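Tail spike protein gp49 (Pseudomonas phage LKA1, PDB 4RU4) forms the trimeric tailspike of the phage and, as an O-specific polysaccharide lyase, probably cleaves the surface polysaccharide of its Pseudomonas host during entry. Local coordinates at residues 140-154 with 166-178. Sequence-based numbering, arbitrary orientation.
Sequences PNLVAGDVFIIYNPT and RAGEFCEVRAVSG. With EDO (1,2-ethanediol), chain H.
Phe148 and Cys171 face each other as a hydrogen-bonded pair in an antiparallel two-strand pairing, 147-151 against 168-177, within the Ig-like insertion that stands off the pectin-lyase-like beta-helix of this tailspike. The tight part is here. Cys171 CB sits over one face of the Phe148 ring, 3.7 Å from its centroid, while SG comes in obliquely and also touches Ile150 CD1. With CG between its own N and carbonyl carbon (chi1 64°), the Phe148 ring swings across to Cys171, and chi2 near 90° turns a face to CB; Val173 CG2 then meets its edge in plane, 3.7 Å from Phe148 CE2. Ile198 and Ile183 of the adjoining strands also touch the Phe148 side chain. On the opposite face of the sheet, Ile149 lies alongside Phe170, with CG1 over the ring centre, and Val147 CG1 meets the ring's edge in plane.

Toward Gly145 the packing gives way to water and polar groups. A type II turn from Val143 to Asp146 is fastened by Gly145 N to Val173 O (2.9 Å), and Asp146 OD2 takes Val143 N from above its carboxylate plane. A water donates to Gly145 O and, more weakly, to Glu172 OE2, which also accepts from ethanediol and pairs with Arg184; Glu172 OE1 reaches Lys287 of the second subunit. The other end is polar: the extended chain of the partly exposed Arg166, held mainly by Asp155, crosses Tyr151, guanidinium and ring planes 81° apart. Within that crossing, Arg166 NH1 makes a weak, bent hydrogen bond of 3.0 Å to Tyr151 OH.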
ATOM      1  N   PRO B 140       5.597  13.303 -39.438  1.00 17.50           N
ATOM      2  CA  PRO B 140       4.882  13.883 -38.294  1.00 15.60           C
ATOM      3  C   PRO B 140       5.682  14.949 -37.568  1.00 14.94           C
ATOM      4  O   PRO B 140       6.894  14.793 -37.402  1.00 16.27           O
ATOM      5  CB  PRO B 140       4.687  12.682 -37.363  1.00 14.97           C
ATOM      6  CG  PRO B 140       5.867  11.807 -37.643  1.00 16.11           C
ATOM      7  CD  PRO B 140       6.159  11.978 -39.120  1.00 16.22           C
ATOM      8  N   ASN B 141       5.012  16.008 -37.115  1.00 12.73           N
ATOM      9  CA  ASN B 141       5.697  17.054 -36.366  1.00 12.99           C
ATOM     10  C   ASN B 141       5.824  16.662 -34.887  1.00 15.11           C
ATOM     11  O   ASN B 141       5.153  17.237 -34.017  1.00 14.30           O
ATOM     12  CB  ASN B 141       4.990  18.407 -36.515  1.00 16.92           C
ATOM     13  CG  ASN B 141       5.756  19.531 -35.845  1.00 17.88           C
ATOM     14  OD1 ASN B 141       6.978  19.512 -35.810  1.00 20.69           O
ATOM     15  ND2 ASN B 141       5.036  20.493 -35.262  1.00 18.63           N
ATOM     16  N   LEU B 142       6.687  15.675 -34.628  1.00 14.88           N
ATOM     17  CA  LEU B 142       6.874  15.103 -33.290  1.00 16.12           C
ATOM     18  C   LEU B 142       8.361  14.927 -32.976  1.00 15.36           C
ATOM     19  O   LEU B 142       9.140  14.600 -33.869  1.00 16.61           O
ATOM     20  CB  LEU B 142       6.180  13.738 -33.210  1.00 12.98           C
ATOM     21  CG  LEU B 142       4.656  13.739 -33.318  1.00  8.09           C
ATOM     22  CD1 LEU B 142       4.142  12.317 -33.429  1.00  8.02           C
ATOM     23  CD2 LEU B 142       4.055  14.426 -32.080  1.00  7.83           C
ATOM     24  N   VAL B 143       8.743  15.164 -31.721  1.00 12.85           N
ATOM     25  CA  VAL B 143      10.068  14.794 -31.210  1.00 14.01           C
ATOM     26  C   VAL B 143       9.919  14.034 -29.891  1.00 13.82           C
ATOM     27  O   VAL B 143       8.818  13.989 -29.309  1.00  9.79           O
ATOM     28  CB  VAL B 143      10.996  16.025 -30.969  1.00 14.74           C
ATOM     29  CG1 VAL B 143      11.316  16.732 -32.273  1.00 17.41           C
ATOM     30  CG2 VAL B 143      10.385  17.002 -29.951  1.00 15.57           C
ATOM     31  N   ALA B 144      11.019  13.438 -29.425  1.00 13.15           N
ATOM     32  CA  ALA B 144      11.007  12.667 -28.186  1.00 15.74           C
ATOM     33  C   ALA B 144      10.408  13.494 -27.048  1.00 13.16           C
ATOM     34  O   ALA B 144      10.714  14.685 -26.909  1.00 10.91           O
ATOM     35  CB  ALA B 144      12.420  12.216 -27.838  1.00 17.77           C
ATOM     36  N   GLY B 145       9.536  12.876 -26.257  1.00 10.64           N
ATOM     37  CA  GLY B 145       8.920  13.561 -25.130  1.00  8.94           C
ATOM     38  C   GLY B 145       7.558  14.147 -25.505  1.00 10.28           C
ATOM     39  O   GLY B 145       6.775  14.513 -24.628  1.00 10.05           O
ATOM     40  N   ASP B 146       7.264  14.254 -26.800  1.00 10.61           N
ATOM     41  CA  ASP B 146       5.979  14.818 -27.214  1.00 10.63           C
ATOM     42  C   ASP B 146       4.850  13.847 -26.863  1.00 10.14           C
ATOM     43  O   ASP B 146       5.081  12.655 -26.689  1.00  9.47           O
ATOM     44  CB  ASP B 146       5.936  15.132 -28.722  1.00  8.64           C
ATOM     45  CG  ASP B 146       6.648  16.440 -29.097  1.00 13.92           C
ATOM     46  OD1 ASP B 146       7.066  17.214 -28.211  1.00 15.63           O
ATOM     47  OD2 ASP B 146       6.762  16.705 -30.309  1.00 15.83           O
ATOM     48  N   VAL B 147       3.628  14.366 -26.771  1.00  9.42           N
ATOM     49  CA  VAL B 147       2.451  13.548 -26.426  1.00  6.57           C
ATOM     50  C   VAL B 147       1.389  13.662 -27.493  1.00  9.46           C
ATOM     51  O   VAL B 147       1.095  14.760 -27.982  1.00 11.39           O
ATOM     52  CB  VAL B 147       1.874  13.959 -25.047  1.00  6.87           C
ATOM     53  CG1 VAL B 147       0.554  13.228 -24.733  1.00  6.66           C
ATOM     54  CG2 VAL B 147       2.926  13.696 -23.967  1.00  6.15           C
ATOM     55  N   PHE B 148       0.843  12.524 -27.898  1.00  7.99           N
ATOM     56  CA  PHE B 148      -0.264  12.541 -28.840  1.00  9.69           C
ATOM     57  C   PHE B 148      -1.365  11.597 -28.410  1.00 11.89           C
ATOM     58  O   PHE B 148      -1.138  10.693 -27.597  1.00  8.76           O
ATOM     59  CB  PHE B 148       0.202  12.274 -30.283  1.00 11.67           C
ATOM     60  CG  PHE B 148       0.801  10.888 -30.521  1.00 11.44           C
ATOM     61  CD1 PHE B 148      -0.007   9.826 -30.887  1.00  9.38           C
ATOM     62  CD2 PHE B 148       2.182  10.688 -30.461  1.00 12.65           C
ATOM     63  CE1 PHE B 148       0.523   8.585 -31.150  1.00 11.15           C
ATOM     64  CE2 PHE B 148       2.729   9.441 -30.706  1.00  9.25           C
ATOM     65  CZ  PHE B 148       1.896   8.384 -31.062  1.00 11.53           C
ATOM     66  N   ILE B 149      -2.554  11.838 -28.954  1.00 10.05           N
ATOM     67  CA  ILE B 149      -3.724  11.022 -28.694  1.00  7.57           C
ATOM     68  C   ILE B 149      -4.149  10.321 -29.978  1.00  9.90           C
ATOM     69  O   ILE B 149      -4.337  10.958 -31.027  1.00  8.55           O
ATOM     70  CB  ILE B 149      -4.917  11.897 -28.258  1.00  6.58           C
ATOM     71  CG1 ILE B 149      -4.641  12.552 -26.909  1.00  6.36           C
ATOM     72  CG2 ILE B 149      -6.207  11.035 -28.173  1.00  6.50           C
ATOM     73  CD1 ILE B 149      -5.625  13.688 -26.568  1.00  9.74           C
ATOM     74  N   ILE B 150      -4.270   9.001 -29.906  1.00  8.48           N
ATOM     75  CA  ILE B 150      -4.961   8.251 -30.944  1.00  9.43           C
ATOM     76  C   ILE B 150      -6.434   8.266 -30.565  1.00 11.06           C
ATOM     77  O   ILE B 150      -6.773   7.933 -29.423  1.00  7.88           O
ATOM     78  CB  ILE B 150      -4.459   6.805 -30.955  1.00  9.06           C
ATOM     79  CG1 ILE B 150      -2.937   6.787 -31.213  1.00 11.40           C
ATOM     80  CG2 ILE B 150      -5.269   5.942 -31.954  1.00  7.91           C
ATOM     81  CD1 ILE B 150      -2.290   5.398 -31.091  1.00  7.00           C
ATOM     82  N   TYR B 151      -7.312   8.656 -31.496  1.00 12.12           N
ATOM     83  CA  TYR B 151      -8.740   8.791 -31.187  1.00 10.33           C
ATOM     84  C   TYR B 151      -9.614   8.123 -32.227  1.00  9.98           C
ATOM     85  O   TYR B 151      -9.442   8.345 -33.424  1.00  7.90           O
ATOM     86  CB  TYR B 151      -9.110  10.272 -31.113  1.00 12.90           C
ATOM     87  CG  TYR B 151     -10.591  10.570 -31.012  1.00 12.36           C
ATOM     88  CD1 TYR B 151     -11.331  10.142 -29.908  1.00  8.65           C
ATOM     89  CD2 TYR B 151     -11.235  11.328 -31.993  1.00 10.57           C
ATOM     90  CE1 TYR B 151     -12.684  10.412 -29.804  1.00  8.75           C
ATOM     91  CE2 TYR B 151     -12.597  11.625 -31.891  1.00 12.47           C
ATOM     92  CZ  TYR B 151     -13.309  11.169 -30.798  1.00 13.69           C
ATOM     93  OH  TYR B 151     -14.641  11.445 -30.680  1.00 11.68           O
ATOM     94  N   ASN B 152     -10.561   7.322 -31.760  1.00 10.53           N
ATOM     95  CA  ASN B 152     -11.556   6.710 -32.636  1.00 11.55           C
ATOM     96  C   ASN B 152     -12.900   7.429 -32.475  1.00 11.03           C
ATOM     97  O   ASN B 152     -13.548   7.297 -31.441  1.00 12.24           O
ATOM     98  CB  ASN B 152     -11.695   5.230 -32.296  1.00 11.65           C
ATOM     99  CG  ASN B 152     -12.597   4.491 -33.280  1.00 11.95           C
ATOM    100  OD1 ASN B 152     -13.440   5.103 -33.929  1.00  9.16           O
ATOM    101  ND2 ASN B 152     -12.417   3.175 -33.391  1.00 11.34           N
ATOM    102  N   PRO B 153     -13.331   8.191 -33.497  1.00 10.88           N
ATOM    103  CA  PRO B 153     -14.582   8.941 -33.353  1.00 12.03           C
ATOM    104  C   PRO B 153     -15.814   8.044 -33.360  1.00 11.95           C
ATOM    105  O   PRO B 153     -16.904   8.564 -33.127  1.00 11.16           O
ATOM    106  CB  PRO B 153     -14.627   9.839 -34.611  1.00 17.56           C
ATOM    107  CG  PRO B 153     -13.305   9.667 -35.299  1.00 18.17           C
ATOM    108  CD  PRO B 153     -12.715   8.368 -34.822  1.00 12.40           C
ATOM    109  N   THR B 154     -15.674   6.748 -33.637  1.00  9.04           N
ATOM    110  CA  THR B 154     -16.862   5.885 -33.679  1.00 11.14           C
ATOM    111  C   THR B 154     -17.481   5.729 -32.293  1.00 11.87           C
ATOM    112  O   THR B 154     -16.777   5.401 -31.334  1.00 13.92           O
ATOM    113  CB  THR B 154     -16.522   4.508 -34.236  1.00 15.26           C
ATOM    114  OG1 THR B 154     -16.108   4.655 -35.593  1.00 13.07           O
ATOM    115  CG2 THR B 154     -17.726   3.563 -34.167  1.00 17.93           C
ATOM    116  N   ARG B 166     -15.579   6.166 -26.202  1.00  7.13           N
ATOM    117  CA  ARG B 166     -14.866   5.958 -27.442  1.00  6.28           C
ATOM    118  C   ARG B 166     -13.440   5.453 -27.180  1.00  7.69           C
ATOM    119  O   ARG B 166     -12.878   5.686 -26.109  1.00  7.09           O
ATOM    120  CB  ARG B 166     -14.848   7.263 -28.244  1.00  7.20           C
ATOM    121  CG  ARG B 166     -16.270   7.741 -28.620  1.00 11.88           C
ATOM    122  CD  ARG B 166     -16.260   8.737 -29.793  1.00 12.90           C
ATOM    123  NE  ARG B 166     -17.628   9.164 -30.081  1.00 16.89           N
ATOM    124  CZ  ARG B 166     -18.099  10.382 -29.814  1.00 19.13           C
ATOM    125  NH1 ARG B 166     -17.291  11.310 -29.308  1.00 17.82           N
ATOM    126  NH2 ARG B 166     -19.365  10.685 -30.083  1.00 18.72           N
ATOM    127  N   ALA B 167     -12.871   4.786 -28.176  1.00  9.84           N
ATOM    128  CA  ALA B 167     -11.555   4.161 -28.076  1.00 11.86           C
ATOM    129  C   ALA B 167     -10.445   5.150 -28.374  1.00  7.85           C
ATOM    130  O   ALA B 167     -10.653   6.155 -29.046  1.00  7.65           O
ATOM    131  CB  ALA B 167     -11.452   2.962 -29.049  1.00 12.28           C
ATOM    132  N   GLY B 168      -9.255   4.843 -27.875  1.00  6.53           N
ATOM    133  CA  GLY B 168      -8.050   5.595 -28.205  1.00  6.29           C
ATOM    134  C   GLY B 168      -7.174   5.622 -26.962  1.00  9.81           C
ATOM    135  O   GLY B 168      -7.489   4.958 -25.976  1.00  8.60           O
ATOM    136  N   GLU B 169      -6.078   6.375 -26.985  1.00  6.11           N
ATOM    137  CA  GLU B 169      -5.244   6.517 -25.783  1.00  6.09           C
ATOM    138  C   GLU B 169      -4.169   7.572 -26.005  1.00  7.27           C
ATOM    139  O   GLU B 169      -3.978   8.032 -27.134  1.00 10.00           O
ATOM    140  CB  GLU B 169      -4.561   5.170 -25.419  1.00  5.82           C
ATOM    141  CG  GLU B 169      -3.742   4.533 -26.517  1.00  7.58           C
ATOM    142  CD  GLU B 169      -3.416   3.063 -26.201  1.00  9.12           C
ATOM    143  OE1 GLU B 169      -2.467   2.806 -25.412  1.00 10.25           O
ATOM    144  OE2 GLU B 169      -4.142   2.172 -26.710  1.00 11.34           O
ATOM    145  N   PHE B 170      -3.468   7.936 -24.930  1.00  6.05           N
ATOM    146  CA  PHE B 170      -2.331   8.858 -24.998  1.00  8.62           C
ATOM    147  C   PHE B 170      -0.993   8.138 -25.160  1.00  9.42           C
ATOM    148  O   PHE B 170      -0.701   7.184 -24.417  1.00  7.03           O
ATOM    149  CB  PHE B 170      -2.218   9.666 -23.710  1.00  5.72           C
ATOM    150  CG  PHE B 170      -3.274  10.730 -23.551  1.00  8.65           C
ATOM    151  CD1 PHE B 170      -4.611  10.377 -23.348  1.00  8.00           C
ATOM    152  CD2 PHE B 170      -2.926  12.076 -23.570  1.00  7.44           C
ATOM    153  CE1 PHE B 170      -5.583  11.345 -23.148  1.00  7.82           C
ATOM    154  CE2 PHE B 170      -3.904  13.076 -23.375  1.00  7.92           C
ATOM    155  CZ  PHE B 170      -5.236  12.704 -23.164  1.00  7.77           C
ATOM    156  N   CYS B 171      -0.173   8.626 -26.087  1.00  6.19           N
ATOM    157  CA  CYS B 171       1.139   8.030 -26.349  1.00  7.79           C
ATOM    158  C   CYS B 171       2.232   9.073 -26.147  1.00  8.66           C
ATOM    159  O   CYS B 171       2.031  10.250 -26.432  1.00  9.86           O
ATOM    160  CB  CYS B 171       1.243   7.509 -27.779  1.00 10.26           C
ATOM    161  SG  CYS B 171       0.040   6.276 -28.237  1.00 10.05           S
ATOM    162  N   GLU B 172       3.375   8.635 -25.635  1.00  9.21           N
ATOM    163  CA  GLU B 172       4.482   9.549 -25.347  1.00  7.42           C
ATOM    164  C   GLU B 172       5.655   9.145 -26.253  1.00  8.76           C
ATOM    165  O   GLU B 172       6.103   7.998 -26.220  1.00 10.07           O
ATOM    166  CB  GLU B 172       4.851   9.478 -23.863  1.00  7.43           C
ATOM    167  CG  GLU B 172       5.880  10.521 -23.423  1.00  7.12           C
ATOM    168  CD  GLU B 172       6.206  10.463 -21.924  1.00 12.98           C
ATOM    169  OE1 GLU B 172       5.344  10.040 -21.087  1.00  9.96           O
ATOM    170  OE2 GLU B 172       7.349  10.852 -21.592  1.00 12.26           O
ATOM    171  N   VAL B 173       6.119  10.077 -27.076  1.00  7.84           N
ATOM    172  CA  VAL B 173       7.114   9.757 -28.114  1.00 10.72           C
ATOM    173  C   VAL B 173       8.482   9.364 -27.533  1.00 12.02           C
ATOM    174  O   VAL B 173       9.042  10.066 -26.676  1.00 11.25           O
ATOM    175  CB  VAL B 173       7.239  10.932 -29.161  1.00  7.26           C
ATOM    176  CG1 VAL B 173       8.316  10.634 -30.227  1.00  8.27           C
ATOM    177  CG2 VAL B 173       5.882  11.185 -29.852  1.00  7.33           C
ATOM    178  N   ARG B 174       9.009   8.231 -27.997  1.00 10.85           N
ATOM    179  CA  ARG B 174      10.353   7.821 -27.657  1.00 10.15           C
ATOM    180  C   ARG B 174      11.368   8.334 -28.670  1.00 13.06           C
ATOM    181  O   ARG B 174      12.386   8.914 -28.294  1.00 15.27           O
ATOM    182  CB  ARG B 174      10.462   6.293 -27.604  1.00 10.42           C
ATOM    183  CG  ARG B 174      11.784   5.839 -27.031  1.00 13.91           C
ATOM    184  CD  ARG B 174      11.802   4.333 -26.816  1.00 15.75           C
ATOM    185  NE  ARG B 174      12.167   3.608 -28.018  1.00 15.59           N
ATOM    186  CZ  ARG B 174      11.460   2.616 -28.554  1.00 17.61           C
ATOM    187  NH1 ARG B 174      10.300   2.213 -28.012  1.00 18.84           N
ATOM    188  NH2 ARG B 174      11.920   2.025 -29.653  1.00 12.69           N
ATOM    189  N   ALA B 175      11.118   8.071 -29.952  1.00 12.61           N
ATOM    190  CA  ALA B 175      12.013   8.544 -31.003  1.00 15.02           C
ATOM    191  C   ALA B 175      11.248   8.594 -32.315  1.00 15.80           C
ATOM    192  O   ALA B 175      10.182   8.008 -32.444  1.00  9.70           O
ATOM    193  CB  ALA B 175      13.243   7.641 -31.133  1.00 15.41           C
ATOM    194  N   VAL B 176      11.795   9.334 -33.271  1.00 15.16           N
ATOM    195  CA  VAL B 176      11.171   9.493 -34.580  1.00 16.55           C
ATOM    196  C   VAL B 176      12.254   9.190 -35.610  1.00 16.80           C
ATOM    197  O   VAL B 176      13.369   9.716 -35.524  1.00 20.00           O
ATOM    198  CB  VAL B 176      10.704  10.952 -34.792  1.00 16.96           C
ATOM    199  CG1 VAL B 176       9.976  11.110 -36.134  1.00 17.94           C
ATOM    200  CG2 VAL B 176       9.830  11.413 -33.624  1.00 18.14           C
ATOM    201  N   SER B 177      11.945   8.334 -36.565  1.00 16.27           N
ATOM    202  CA  SER B 177      12.864   8.097 -37.658  1.00 18.35           C
ATOM    203  C   SER B 177      12.033   8.038 -38.917  1.00 15.90           C
ATOM    204  O   SER B 177      11.251   7.111 -39.087  1.00 14.96           O
ATOM    205  CB  SER B 177      13.591   6.769 -37.466  1.00 22.06           C
ATOM    206  OG  SER B 177      14.547   6.595 -38.499  1.00 24.55           O
ATOM    207  N   GLY B 178      12.179   9.027 -39.788  1.00 19.38           N
ATOM    208  CA  GLY B 178      11.328   9.115 -40.964  1.00 21.87           C
ATOM    209  C   GLY B 178       9.872   9.219 -40.540  1.00 20.15           C
ATOM    210  O   GLY B 178       9.527  10.058 -39.711  1.00 20.32           O
TER
HETATM  211  C1  EDO H 802       8.982  11.273 -18.698  1.00 13.18           C
HETATM  212  O1  EDO H 802       7.877  10.382 -18.884  1.00 10.21           O
HETATM  213  C2  EDO H 802       8.759  12.125 -17.460  1.00 13.49           C
HETATM  214  O2  EDO H 802       7.686  13.043 -17.750  1.00 17.43           O
HETATM  215  O   HOH W   1       7.178  13.926 -21.893  1.00 25.59           O